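Local coordinates for protein thioesterase (Streptomyces sp. WAC02707, PDB 6VAP) that probably removes aberrant or stalled acyl groups from carrier proteins by thioester hydrolysis, as the type II thioesterase of the borrelidin biosynthetic pathway, at residues Val12-Ala20 and Ala37-Ala45; Lys68-Leu76 and Gly176-Arg187. All coordinates share one frame; numbering follows the deposited sequence.

Contact 1 of 2, residues Val12-Ala20 and Ala37-Ala45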
loop_
_atom_site.group_PDB
_atom_site.type_symbol
_atom_site.label_atom_id
_atom_site.label_comp_id
_atom_site.label_asym_id
_atom_site.label_seq_id
_atom_site.Cartn_x
_atom_site.Cartn_y
_atom_site.Cartn_z
ATOM N N VAL A 12 5.599 -16.780 -0.788
ATOM C CA VAL A 12 5.952 -16.181 0.492
ATOM C C VAL A 12 5.582 -14.714 0.512
ATOM O O VAL A 12 5.174 -14.186 1.559
ATOM C CB VAL A 12 7.453 -16.397 0.778
ATOM C CG1 VAL A 12 8.312 -15.532 -0.135
ATOM C CG2 VAL A 12 7.760 -16.094 2.236
ATOM N N TRP A 13 5.684 -14.038 -0.638
ATOM C CA TRP A 13 5.405 -12.604 -0.682
ATOM C C TRP A 13 3.948 -12.270 -1.003
ATOM O O TRP A 13 3.385 -11.312 -0.465
ATOM C CB TRP A 13 6.291 -11.917 -1.738
ATOM C CG TRP A 13 7.685 -11.665 -1.312
ATOM C CD1 TRP A 13 8.790 -12.460 -1.544
ATOM C CD2 TRP A 13 8.162 -10.485 -0.673
ATOM N NE1 TRP A 13 9.914 -11.859 -1.014
ATOM C CE2 TRP A 13 9.562 -10.633 -0.512
ATOM C CE3 TRP A 13 7.550 -9.300 -0.250
ATOM C CZ2 TRP A 13 10.342 -9.674 0.106
ATOM C CZ3 TRP A 13 8.342 -8.339 0.364
ATOM C CH2 TRP A 13 9.714 -8.545 0.544
ATOM N N ILE A 14 3.338 -13.025 -1.902
ATOM C CA ILE A 14 2.089 -12.634 -2.544
ATOM C C ILE A 14 1.022 -13.633 -2.158
ATOM O O ILE A 14 1.118 -14.808 -2.524
ATOM C CB ILE A 14 2.231 -12.557 -4.073
ATOM C CG1 ILE A 14 3.316 -11.516 -4.429
ATOM C CG2 ILE A 14 0.893 -12.197 -4.696
ATOM C CD1 ILE A 14 3.742 -11.531 -5.862
ATOM N N ARG A 15 -0.008 -13.166 -1.460
ATOM C CA ARG A 15 -1.081 -14.026 -0.978
ATOM C C ARG A 15 -2.323 -13.777 -1.829
ATOM O O ARG A 15 -2.823 -12.649 -1.900
ATOM C CB ARG A 15 -1.371 -13.759 0.499
ATOM C CG ARG A 15 -0.134 -13.809 1.404
ATOM C CD ARG A 15 0.487 -15.214 1.392
ATOM N NE ARG A 15 1.874 -15.184 1.852
ATOM C CZ ARG A 15 2.269 -15.463 3.088
ATOM N NH1 ARG A 15 1.376 -15.792 4.010
ATOM N NH2 ARG A 15 3.564 -15.412 3.394
ATOM N N GLN A 16 -2.821 -14.828 -2.460
ATOM C CA GLN A 16 -4.028 -14.796 -3.284
ATOM C C GLN A 16 -5.099 -15.541 -2.496
ATOM O O GLN A 16 -5.097 -16.774 -2.431
ATOM C CB GLN A 16 -3.743 -15.452 -4.634
ATOM C CG GLN A 16 -4.912 -15.430 -5.605
ATOM C CD GLN A 16 -4.614 -16.164 -6.895
ATOM O OE1 GLN A 16 -3.606 -16.845 -7.007
ATOM N NE2 GLN A 16 -5.489 -16.027 -7.873
ATOM N N TYR A 17 -6.023 -14.788 -1.906
ATOM C CA TYR A 17 -6.984 -15.382 -0.989
ATOM C C TYR A 17 -8.171 -16.010 -1.705
ATOM O O TYR A 17 -8.768 -16.945 -1.169
ATOM C CB TYR A 17 -7.445 -14.315 -0.001
ATOM C CG TYR A 17 -6.352 -13.893 0.948
ATOM C CD1 TYR A 17 -5.699 -14.830 1.762
ATOM C CD2 TYR A 17 -6.001 -12.553 1.071
ATOM C CE1 TYR A 17 -4.696 -14.436 2.636
ATOM C CE2 TYR A 17 -4.993 -12.150 1.914
ATOM C CZ TYR A 17 -4.345 -13.088 2.706
ATOM O OH TYR A 17 -3.344 -12.704 3.566
ATOM N N ARG A 18 -8.548 -15.508 -2.874
ATOM C CA ARG A 18 -9.697 -16.012 -3.599
ATOM C C ARG A 18 -9.343 -16.303 -5.054
ATOM O O ARG A 18 -8.419 -15.705 -5.609
ATOM C CB ARG A 18 -10.842 -14.995 -3.539
ATOM C CG ARG A 18 -11.363 -14.701 -2.141
ATOM C CD ARG A 18 -12.313 -15.760 -1.644
ATOM N NE ARG A 18 -12.998 -15.349 -0.420
ATOM C CZ ARG A 18 -12.547 -15.577 0.809
ATOM N NH1 ARG A 18 -11.400 -16.217 0.996
ATOM N NH2 ARG A 18 -13.246 -15.166 1.855
ATOM N N PRO A 19 -10.070 -17.214 -5.688
ATOM C CA PRO A 19 -9.835 -17.441 -7.120
ATOM C C PRO A 19 -10.343 -16.276 -7.945
ATOM O O PRO A 19 -11.308 -15.598 -7.580
ATOM C CB PRO A 19 -10.629 -18.714 -7.433
ATOM C CG PRO A 19 -11.139 -19.244 -6.100
ATOM C CD PRO A 19 -11.121 -18.086 -5.131
ATOM N N ALA A 20 -9.709 -16.072 -9.091
ATOM C CA ALA A 20 -10.054 -14.969 -9.974
ATOM C C ALA A 20 -10.210 -15.484 -11.398
ATOM O O ALA A 20 -9.521 -16.428 -11.807
ATOM C CB ALA A 20 -8.996 -13.873 -9.920
ATOM N N ALA A 37 -0.715 -9.245 5.160
ATOM C CA ALA A 37 -1.519 -9.498 3.971
ATOM C C ALA A 37 -2.966 -9.814 4.314
ATOM O O ALA A 37 -3.867 -9.497 3.522
ATOM C CB ALA A 37 -0.924 -10.635 3.159
ATOM N N THR A 38 -3.208 -10.450 5.470
ATOM C CA THR A 38 -4.571 -10.800 5.849
ATOM C C THR A 38 -5.461 -9.568 5.977
ATOM O O THR A 38 -6.692 -9.688 5.931
ATOM C CB THR A 38 -4.567 -11.578 7.173
ATOM O OG1 THR A 38 -3.730 -10.912 8.131
ATOM C CG2 THR A 38 -4.052 -12.972 6.967
ATOM N N PHE A 39 -4.867 -8.391 6.185
ATOM C CA PHE A 39 -5.647 -7.158 6.261
ATOM C C PHE A 39 -6.526 -6.971 5.026
ATOM O O PHE A 39 -7.624 -6.405 5.108
ATOM C CB PHE A 39 -4.696 -5.972 6.412
ATOM C CG PHE A 39 -5.372 -4.644 6.368
ATOM C CD1 PHE A 39 -6.040 -4.148 7.483
ATOM C CD2 PHE A 39 -5.313 -3.860 5.235
ATOM C CE1 PHE A 39 -6.648 -2.910 7.440
ATOM C CE2 PHE A 39 -5.913 -2.633 5.204
ATOM C CZ PHE A 39 -6.594 -2.157 6.286
ATOM N N TYR A 40 -6.078 -7.451 3.867
ATOM C CA TYR A 40 -6.812 -7.258 2.620
ATOM C C TYR A 40 -7.756 -8.396 2.256
ATOM O O TYR A 40 -8.295 -8.414 1.143
ATOM C CB TYR A 40 -5.830 -7.028 1.496
ATOM C CG TYR A 40 -5.211 -5.654 1.559
ATOM C CD1 TYR A 40 -5.971 -4.532 1.285
ATOM C CD2 TYR A 40 -3.856 -5.483 1.870
ATOM C CE1 TYR A 40 -5.395 -3.227 1.312
ATOM C CE2 TYR A 40 -3.298 -4.220 1.955
ATOM C CZ TYR A 40 -4.055 -3.112 1.670
ATOM O OH TYR A 40 -3.507 -1.879 1.666
ATOM N N HIS A 41 -8.007 -9.315 3.177
ATOM C CA HIS A 41 -8.975 -10.373 2.897
ATOM C C HIS A 41 -10.355 -9.833 2.532
ATOM O O HIS A 41 -10.957 -10.334 1.565
ATOM C CB HIS A 41 -9.075 -11.319 4.099
ATOM C CG HIS A 41 -9.219 -12.760 3.724
ATOM N ND1 HIS A 41 -8.412 -13.751 4.243
ATOM C CD2 HIS A 41 -10.089 -13.374 2.889
ATOM C CE1 HIS A 41 -8.784 -14.916 3.742
ATOM N NE2 HIS A 41 -9.801 -14.715 2.922
ATOM N N PRO A 42 -10.886 -8.811 3.190
ATOM C CA PRO A 42 -12.169 -8.246 2.729
ATOM C C PRO A 42 -12.154 -7.742 1.291
ATOM O O PRO A 42 -13.155 -7.879 0.571
ATOM C CB PRO A 42 -12.418 -7.107 3.717
ATOM C CG PRO A 42 -11.605 -7.428 4.927
ATOM C CD PRO A 42 -10.351 -8.113 4.365
ATOM N N VAL A 43 -11.044 -7.168 0.835
ATOM C CA VAL A 43 -10.967 -6.730 -0.562
ATOM C C VAL A 43 -11.038 -7.943 -1.502
ATOM O O VAL A 43 -11.813 -7.992 -2.469
ATOM C CB VAL A 43 -9.682 -5.907 -0.787
ATOM C CG1 VAL A 43 -9.561 -5.524 -2.256
ATOM C CG2 VAL A 43 -9.681 -4.703 0.097
ATOM N N ALA A 44 -10.223 -8.949 -1.221
ATOM C CA ALA A 44 -10.261 -10.166 -2.017
ATOM C C ALA A 44 -11.680 -10.708 -2.083
ATOM O O ALA A 44 -12.209 -10.946 -3.177
ATOM C CB ALA A 44 -9.305 -11.204 -1.428
ATOM N N ALA A 45 -12.336 -10.825 -0.913
ATOM C CA ALA A 45 -13.666 -11.428 -0.846
ATOM C C ALA A 45 -14.688 -10.608 -1.628
ATOM O O ALA A 45 -15.619 -11.164 -2.215
ATOM C CB ALA A 45 -14.108 -11.556 0.619
#
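A37 begins the contact by placing its methyl between R15 and Y17, where the segment carrying edge strand 14-15 of the alpha/beta-hydrolase sheet lies against the start of helix 41-47. The A37 CB lies 3.7 Å from R15 CG and 3.2 Å from Y17 OH, while the R15 guanidinium turns elsewhere, to V12 O and the carboxylate of D63. T38 comes next: its amide N is 3.0 Å from Y17 OH, but the angle is too poor for a hydrogen bond. Its CG2 touches the same oxygen, and its OG1 bonds to Q62.

The central element is H41, in the first turn of the helix, whose imidazole forms an offset stack with the Y17 ring; the centroids are 4.3 Å apart and the planes 15° from parallel. A chi1 of -69°, with CG anti to the carbonyl carbon, lays the tyrosine ring there. Y17 CB adds a CH-pi contact over the imidazole face, 4.0 Å from the H41 ring centroid. R15 O lies above the other face of the tyrosine.

One turn on, A44 meets the edge of the Y17 ring, its CB 3.9 Å from Y17 CB. A45 ends the series near the poorly ordered R18, with A45 CB 3.9 Å from R18 NH2.

Contact 2 of 2, residues Lys68-Leu76 and Gly176-Arg187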
loop_
_atom_site.group_PDB
_atom_site.type_symbol
_atom_site.label_atom_id
_atom_site.label_comp_id
_atom_site.label_asym_id
_atom_site.label_seq_id
_atom_site.Cartn_x
_atom_site.Cartn_y
_atom_site.Cartn_z
ATOM N N LYS A 68 14.013 -11.750 9.028
ATOM C CA LYS A 68 14.342 -10.427 9.551
ATOM C C LYS A 68 13.485 -9.389 8.839
ATOM O O LYS A 68 13.425 -9.391 7.608
ATOM C CB LYS A 68 15.831 -10.127 9.343
ATOM C CG LYS A 68 16.358 -8.942 10.134
ATOM C CD LYS A 68 16.577 -7.730 9.234
ATOM C CE LYS A 68 16.864 -6.473 10.048
ATOM N NZ LYS A 68 15.691 -6.040 10.866
ATOM N N PRO A 69 12.818 -8.497 9.561
ATOM C CA PRO A 69 11.985 -7.500 8.883
ATOM C C PRO A 69 12.831 -6.458 8.165
ATOM O O PRO A 69 13.926 -6.091 8.593
ATOM C CB PRO A 69 11.183 -6.872 10.024
ATOM C CG PRO A 69 12.012 -7.085 11.229
ATOM C CD PRO A 69 12.760 -8.369 11.023
ATOM N N LEU A 70 12.322 -5.993 7.037
ATOM C CA LEU A 70 13.005 -4.971 6.262
ATOM C C LEU A 70 12.769 -3.601 6.883
ATOM O O LEU A 70 11.762 -3.357 7.545
ATOM C CB LEU A 70 12.517 -4.997 4.814
ATOM C CG LEU A 70 12.864 -6.313 4.083
ATOM C CD1 LEU A 70 12.300 -6.277 2.668
ATOM C CD2 LEU A 70 14.383 -6.543 4.079
ATOM N N GLU A 71 13.706 -2.696 6.654
ATOM C CA GLU A 71 13.716 -1.395 7.306
ATOM C C GLU A 71 13.700 -0.233 6.324
ATOM O O GLU A 71 13.899 0.904 6.746
ATOM C CB GLU A 71 14.959 -1.287 8.202
ATOM C CG GLU A 71 14.980 -2.282 9.350
ATOM C CD GLU A 71 16.279 -2.245 10.134
ATOM O OE1 GLU A 71 17.211 -1.529 9.713
ATOM O OE2 GLU A 71 16.362 -2.934 11.167
ATOM N N ASP A 72 13.479 -0.487 5.039
ATOM C CA ASP A 72 13.653 0.519 4.001
ATOM C C ASP A 72 12.625 0.229 2.921
ATOM O O ASP A 72 12.488 -0.919 2.496
ATOM C CB ASP A 72 15.083 0.510 3.435
ATOM C CG ASP A 72 15.238 1.432 2.239
ATOM O OD1 ASP A 72 15.144 2.667 2.414
ATOM O OD2 ASP A 72 15.458 0.924 1.119
ATOM N N ILE A 73 11.929 1.268 2.464
ATOM C CA ILE A 73 10.936 1.098 1.410
ATOM C C ILE A 73 11.592 0.644 0.114
ATOM O O ILE A 73 11.077 -0.226 -0.598
ATOM C CB ILE A 73 10.174 2.417 1.216
ATOM C CG1 ILE A 73 9.288 2.720 2.441
ATOM C CG2 ILE A 73 9.308 2.342 -0.065
ATOM C CD1 ILE A 73 7.986 1.988 2.403
ATOM N N ASP A 74 12.729 1.237 -0.230
ATOM C CA ASP A 74 13.393 0.849 -1.473
ATOM C C ASP A 74 13.840 -0.609 -1.446
ATOM O O ASP A 74 13.798 -1.299 -2.474
ATOM C CB ASP A 74 14.588 1.758 -1.750
ATOM C CG ASP A 74 14.195 3.011 -2.511
ATOM O OD1 ASP A 74 13.542 2.887 -3.571
ATOM O OD2 ASP A 74 14.529 4.124 -2.049
ATOM N N GLU A 75 14.218 -1.111 -0.268
ATOM C CA GLU A 75 14.597 -2.514 -0.159
ATOM C C GLU A 75 13.367 -3.396 -0.253
ATOM O O GLU A 75 13.394 -4.425 -0.934
ATOM C CB GLU A 75 15.345 -2.778 1.152
ATOM C CG GLU A 75 16.763 -2.231 1.162
ATOM C CD GLU A 75 17.313 -2.061 2.564
ATOM O OE1 GLU A 75 18.257 -1.260 2.741
ATOM O OE2 GLU A 75 16.798 -2.726 3.489
ATOM N N LEU A 76 12.281 -3.011 0.426
ATOM C CA LEU A 76 11.010 -3.712 0.240
ATOM C C LEU A 76 10.642 -3.783 -1.237
ATOM O O LEU A 76 10.281 -4.845 -1.755
ATOM C CB LEU A 76 9.885 -3.036 1.033
ATOM C CG LEU A 76 9.696 -3.532 2.469
ATOM C CD1 LEU A 76 8.939 -2.467 3.282
ATOM C CD2 LEU A 76 8.980 -4.834 2.510
ATOM N N GLY A 176 10.565 -2.113 12.380
ATOM C CA GLY A 176 11.116 -2.067 11.032
ATOM C C GLY A 176 10.193 -1.405 10.022
ATOM O O GLY A 176 10.647 -0.651 9.163
ATOM N N ASP A 177 8.891 -1.697 10.090
ATOM C CA ASP A 177 7.924 -1.064 9.193
ATOM C C ASP A 177 7.876 0.442 9.426
ATOM O O ASP A 177 7.879 1.243 8.483
ATOM C CB ASP A 177 6.527 -1.665 9.420
ATOM C CG ASP A 177 6.338 -3.025 8.778
ATOM O OD1 ASP A 177 7.226 -3.474 8.042
ATOM O OD2 ASP A 177 5.279 -3.651 9.041
ATOM N N TYR A 178 7.772 0.843 10.686
ATOM C CA TYR A 178 7.784 2.268 10.988
ATOM C C TYR A 178 9.086 2.914 10.541
ATOM O O TYR A 178 9.081 4.018 9.976
ATOM C CB TYR A 178 7.532 2.480 12.480
ATOM C CG TYR A 178 6.045 2.665 12.789
ATOM C CD1 TYR A 178 5.441 3.923 12.735
ATOM C CD2 TYR A 178 5.258 1.584 13.133
ATOM C CE1 TYR A 178 4.091 4.088 13.019
ATOM C CE2 TYR A 178 3.900 1.733 13.414
ATOM C CZ TYR A 178 3.329 2.984 13.361
ATOM O OH TYR A 178 1.991 3.130 13.647
ATOM N N ARG A 179 10.209 2.260 10.814
ATOM C CA ARG A 179 11.480 2.795 10.359
ATOM C C ARG A 179 11.409 3.059 8.861
ATOM O O ARG A 179 11.839 4.112 8.381
ATOM C CB ARG A 179 12.611 1.815 10.705
ATOM C CG ARG A 179 13.962 2.150 10.071
ATOM C CD ARG A 179 15.067 1.237 10.583
ATOM N NE ARG A 179 15.434 1.547 11.955
ATOM C CZ ARG A 179 16.159 2.601 12.309
ATOM N NH1 ARG A 179 16.597 3.445 11.383
ATOM N NH2 ARG A 179 16.438 2.808 13.591
ATOM N N ALA A 180 10.846 2.111 8.103
ATOM C CA ALA A 180 10.771 2.266 6.662
ATOM C C ALA A 180 9.903 3.456 6.319
ATOM O O ALA A 180 10.266 4.237 5.434
ATOM C CB ALA A 180 10.231 0.988 6.023
ATOM N N ALA A 181 8.751 3.604 7.014
ATOM C CA ALA A 181 7.847 4.729 6.761
ATOM C C ALA A 181 8.498 6.063 7.110
ATOM O O ALA A 181 8.286 7.065 6.419
ATOM C CB ALA A 181 6.546 4.568 7.565
ATOM N N GLU A 182 9.233 6.116 8.209
ATOM C CA GLU A 182 9.731 7.385 8.721
ATOM C C GLU A 182 11.067 7.814 8.123
ATOM O O GLU A 182 11.347 9.011 8.090
ATOM C CB GLU A 182 9.855 7.311 10.247
ATOM C CG GLU A 182 8.554 7.460 10.952
ATOM C CD GLU A 182 8.651 7.163 12.454
ATOM O OE1 GLU A 182 9.270 6.133 12.809
ATOM O OE2 GLU A 182 8.113 7.964 13.274
ATOM N N THR A 183 11.890 6.898 7.632
ATOM C CA THR A 183 13.189 7.257 7.078
ATOM C C THR A 183 13.189 7.286 5.553
ATOM O O THR A 183 14.260 7.389 4.951
ATOM C CB THR A 183 14.268 6.268 7.563
ATOM O OG1 THR A 183 14.011 4.953 7.014
ATOM C CG2 THR A 183 14.257 6.184 9.104
ATOM N N TYR A 184 12.027 7.147 4.917
ATOM C CA TYR A 184 11.936 7.220 3.464
ATOM C C TYR A 184 12.438 8.549 2.948
ATOM O O TYR A 184 12.069 9.594 3.476
ATOM C CB TYR A 184 10.493 7.026 3.052
ATOM C CG TYR A 184 10.181 7.185 1.587
ATOM C CD1 TYR A 184 10.681 6.279 0.624
ATOM C CD2 TYR A 184 9.461 8.289 1.140
ATOM C CE1 TYR A 184 10.411 6.456 -0.712
ATOM C CE2 TYR A 184 9.185 8.468 -0.213
ATOM C CZ TYR A 184 9.612 7.538 -1.119
ATOM O OH TYR A 184 9.337 7.727 -2.477
ATOM N N ARG A 185 13.287 8.532 1.908
ATOM C CA ARG A 185 13.821 9.733 1.245
ATOM C C ARG A 185 13.387 9.634 -0.229
ATOM O O ARG A 185 13.838 8.726 -0.840
ATOM C CB ARG A 185 15.337 9.816 1.469
ATOM C CG ARG A 185 15.752 9.624 2.924
ATOM C CD ARG A 185 17.194 9.929 3.281
ATOM N NE ARG A 185 18.090 8.845 2.900
ATOM C CZ ARG A 185 19.408 8.959 2.648
ATOM N NH1 ARG A 185 20.034 10.127 2.706
ATOM N NH2 ARG A 185 20.090 7.887 2.313
ATOM N N TYR A 186 12.480 10.479 -0.716
ATOM C CA TYR A 186 12.036 10.508 -2.096
ATOM C C TYR A 186 13.202 10.943 -2.963
ATOM O O TYR A 186 13.822 11.980 -2.727
ATOM C CB TYR A 186 10.866 11.473 -2.250
ATOM C CG TYR A 186 10.484 11.746 -3.683
ATOM C CD1 TYR A 186 9.973 10.737 -4.501
ATOM C CD2 TYR A 186 10.606 13.011 -4.215
ATOM C CE1 TYR A 186 9.640 10.986 -5.786
ATOM C CE2 TYR A 186 10.250 13.280 -5.516
ATOM C CZ TYR A 186 9.755 12.260 -6.301
ATOM O OH TYR A 186 9.408 12.505 -7.604
ATOM N N ARG A 187 13.536 10.137 -3.936
ATOM C CA ARG A 187 14.537 10.549 -4.914
ATOM C C ARG A 187 13.812 10.965 -6.177
ATOM O O ARG A 187 13.133 10.125 -6.755
ATOM C CB ARG A 187 15.509 9.417 -5.216
ATOM C CG ARG A 187 15.847 8.589 -3.996
ATOM C CD ARG A 187 16.837 7.491 -4.335
ATOM N NE ARG A 187 16.978 6.536 -3.238
ATOM C CZ ARG A 187 16.918 5.213 -3.371
ATOM N NH1 ARG A 187 16.717 4.658 -4.559
ATOM N NH2 ARG A 187 17.061 4.441 -2.305
HETATM O O HOH W 1 16.174 2.525 6.427
HETATM O O HOH W 2 12.278 3.858 3.857
HETATM O O HOH W 3 15.203 6.061 2.265
#
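E71 crosses R179 obliquely where the loop leading into helix 73-87 of the alpha/beta-hydrolase fold meets the C-terminal turns of helix 167-182. From the base outward, E71 CB rests 3.5 Å from R179 CD, and CG and the carboxylate carbon continue over the same methylene. The chain, extended beyond CG (chi2 174°), carries the carboxylate across R179 CD. At the tip the oxygens diverge: OE1 stays near R179 CD, with R179 NE at 4.2 Å and the oxygen well out of the guanidinium plane, an electrostatic approach short of a salt bridge, whereas OE2 forms a salt bridge with K68 NZ at 3.2 Å, met from above the carboxylate plane.

Beneath E71 the backbones are close. A180 CA makes a bent CA-H...O contact with E71 O, 3.4 Å away, and the A180 methyl packs on D72 N. D72 caps helix 73-87 by accepting from E75 N, and a water joins the two helices, accepting from I73 N and donating to A180 O at 2.6 Å. I73 CB touches Y184 CD1 at 3.9 Å.

Further out, D74 uses OD1 for R110 and OD2 for a salt bridge with R187, whose poor order makes the face-on geometry and the 2.6 Å from D74 OD2 to R187 NH2 doubtful.

Overall arrangement
Contact 1 closes before contact 2 opens along the chain, and their centres lie about 23 Å apart, yet both adjoin helix 73-87. Contact 1 is at the edge of the mixed sheet, where W13 and I14 pack on that helix; contact 2 is at the N-terminal end of helix 73-87. The two meet directly through W13, whose ring packs on L70 and L76, with W13 CH2 4.0 Å from L70 CD1. Helix 167-182 comes between strands 120-124 and 196-201 in sequence, where relatives carry the lid, so contact 2 probably ties a lid helix to the core. Its I73 lies near the presumed nucleophile elbow, whereas contact 1 packs the N-terminal strand region on helix 41-47.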